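Local coordinates for protein putative transcriptional regulator (PDB 2PQQ) that probably binds cAMP through this N-terminal cyclic nucleotide-binding domain and, as a CRP-family regulator, is likely to control transcription by binding DNA, at the interface of chains A and B. Coordinates in Å, arbitrary orientation; residue numbers count along the deposited sequence, not the author numbering. Chains: chain A/B, Putative transcriptional regulator.

The interface of chains A and B. Residues chain A 126-127, 130-131, 134; chain B 83, 86-88.
The carboxylate of B:Asp87 reaches into a cluster of three arginines on chain A, with 110 Å² of the aspartate buried against the partner. Its CG stands anti to the backbone N (chi1 -178°), which carries both oxygens toward the helix. A:Arg131 meets it face on: B:Asp87 OD2 lies over the centre of the guanidinium, 3.0 Å above the plane, and B:Asp87 OD1 comes within 2.8 Å of NH1. Because the carboxylate sits above the guanidinium, its plane turned 83° against it, the in-plane N-H groups point past the oxygens, and the salt bridge is held by charge, not by aimed hydrogen bonds. Bends at chi2 and chi3 bring this guanidinium to the acid. From the next turn, A:Arg134 crosses the aspartate at about a right angle, its NH2 2.8 Å from B:Asp87 OD2 in a second salt bridge, also without a directed N-H, and close to the backbone O of that residue. The NH2 of A:Arg131 lies at the edge of the A:Arg134 guanidinium, in its plane. A:Arg127 adds a looser salt bridge, NE to B:Asp87 OD1 at 3.9 Å, while its guanidinium face lies against the carbonyl O of B:Phe86. So many positive groups would favour an ionised aspartate. An alanine in place of A:Arg131 would remove the guanidinium under the carboxylate and would probably weaken the hold on the B:Asp87 loop.

Apolar packing flanks the charges. A:Ala130 CB meets B:Phe86 CB at 3.7 Å, and B:Leu83 CD2 touches the same methyl about square to this direction. A:Leu126 crosses the phenyl ring of B:Phe86 obliquely, CD2 sitting 4.0 Å above one face toward the rim.

A:Leu126, A:Ala130 and the three arginines lie on helix 120-139, the dimerisation helix typical of CRP-family proteins; B:Leu83 belongs to the 3-10 helix 82-85, and the following loop supplies B:Phe86, B:Asp87 and B:Pro88. Two-fold symmetry repeats the patch, consistent with a CRP-like dimer.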
loop_
_atom_site.group_PDB
_atom_site.type_symbol
_atom_site.label_atom_id
_atom_site.label_comp_id
_atom_site.label_asym_id
_atom_site.label_seq_id
_atom_site.Cartn_x
_atom_site.Cartn_y
_atom_site.Cartn_z
ATOM N N LEU A 126 -2.098 21.745 -1.119
ATOM C CA LEU A 126 -1.058 21.024 -0.378
ATOM C C LEU A 126 -1.646 20.197 0.763
ATOM O O LEU A 126 -1.227 19.060 0.990
ATOM C CB LEU A 126 0.009 21.999 0.149
ATOM C CG LEU A 126 1.023 22.497 -0.894
ATOM C CD1 LEU A 126 1.749 23.740 -0.358
ATOM C CD2 LEU A 126 2.010 21.388 -1.259
ATOM N N ARG A 127 -2.593 20.788 1.494
ATOM C CA ARG A 127 -3.340 20.084 2.539
ATOM C C ARG A 127 -3.980 18.821 2.005
ATOM O O ARG A 127 -3.762 17.758 2.550
ATOM C CB ARG A 127 -4.419 20.984 3.157
ATOM C CG ARG A 127 -5.202 20.342 4.299
ATOM C CD ARG A 127 -6.139 21.334 5.008
ATOM N NE ARG A 127 -5.580 21.804 6.279
ATOM C CZ ARG A 127 -4.966 22.970 6.452
ATOM N NH1 ARG A 127 -4.835 23.815 5.433
ATOM N NH2 ARG A 127 -4.489 23.299 7.645
ATOM N N ALA A 130 -1.421 16.162 0.896
ATOM C CA ALA A 130 -0.725 15.659 2.098
ATOM C C ALA A 130 -1.596 14.703 2.895
ATOM O O ALA A 130 -1.096 13.717 3.457
ATOM C CB ALA A 130 -0.278 16.799 2.997
ATOM N N ARG A 131 -2.890 15.018 2.961
ATOM C CA ARG A 131 -3.860 14.216 3.716
ATOM C C ARG A 131 -3.911 12.783 3.192
ATOM O O ARG A 131 -3.770 11.816 3.949
ATOM C CB ARG A 131 -5.232 14.878 3.659
ATOM C CG ARG A 131 -6.315 14.209 4.489
ATOM C CD ARG A 131 -7.141 15.254 5.229
ATOM N NE ARG A 131 -6.757 15.317 6.636
ATOM C CZ ARG A 131 -6.705 16.428 7.371
ATOM N NH1 ARG A 131 -6.987 17.618 6.839
ATOM N NH2 ARG A 131 -6.336 16.344 8.648
ATOM N N ARG A 134 -0.761 10.869 3.652
ATOM C CA ARG A 134 -0.790 10.494 5.061
ATOM C C ARG A 134 -1.584 9.214 5.312
ATOM O O ARG A 134 -1.078 8.286 5.952
ATOM C CB ARG A 134 -1.327 11.658 5.909
ATOM C CG ARG A 134 -1.978 11.264 7.234
ATOM C CD ARG A 134 -1.568 12.204 8.354
ATOM N NE ARG A 134 -2.510 13.300 8.575
ATOM C CZ ARG A 134 -2.365 14.228 9.523
ATOM N NH1 ARG A 134 -1.309 14.206 10.331
ATOM N NH2 ARG A 134 -3.273 15.190 9.663
ATOM N N LEU B 83 4.932 15.888 6.635
ATOM C CA LEU B 83 3.561 16.204 6.232
ATOM C C LEU B 83 2.770 17.111 7.184
ATOM O O LEU B 83 1.681 17.601 6.824
ATOM C CB LEU B 83 2.772 14.931 5.883
ATOM C CG LEU B 83 3.305 14.170 4.656
ATOM C CD1 LEU B 83 2.483 12.898 4.434
ATOM C CD2 LEU B 83 3.346 15.016 3.389
ATOM N N PHE B 86 2.035 20.700 6.045
ATOM C CA PHE B 86 0.928 20.943 5.114
ATOM C C PHE B 86 -0.390 20.600 5.746
ATOM O O PHE B 86 -1.401 21.207 5.453
ATOM C CB PHE B 86 1.115 20.134 3.827
ATOM C CG PHE B 86 2.459 20.341 3.181
ATOM C CD1 PHE B 86 2.837 21.607 2.739
ATOM C CD2 PHE B 86 3.342 19.277 3.007
ATOM C CE1 PHE B 86 4.073 21.813 2.143
ATOM C CE2 PHE B 86 4.586 19.481 2.410
ATOM C CZ PHE B 86 4.947 20.743 1.978
ATOM N N ASP B 87 -0.372 19.616 6.630
ATOM C CA ASP B 87 -1.597 19.143 7.255
ATOM C C ASP B 87 -1.346 18.764 8.730
ATOM O O ASP B 87 -1.172 17.591 9.064
ATOM C CB ASP B 87 -2.161 17.975 6.447
ATOM C CG ASP B 87 -3.483 17.453 6.999
ATOM O OD1 ASP B 87 -4.356 18.271 7.368
ATOM O OD2 ASP B 87 -3.639 16.213 7.039
ATOM N N PRO B 88 -1.368 19.764 9.618
ATOM C CA PRO B 88 -1.169 19.576 11.052
ATOM C C PRO B 88 -2.076 18.487 11.648
ATOM O O PRO B 88 -3.235 18.350 11.266
ATOM C CB PRO B 88 -1.519 20.950 11.635
ATOM C CG PRO B 88 -1.183 21.913 10.515
ATOM C CD PRO B 88 -1.624 21.180 9.279
#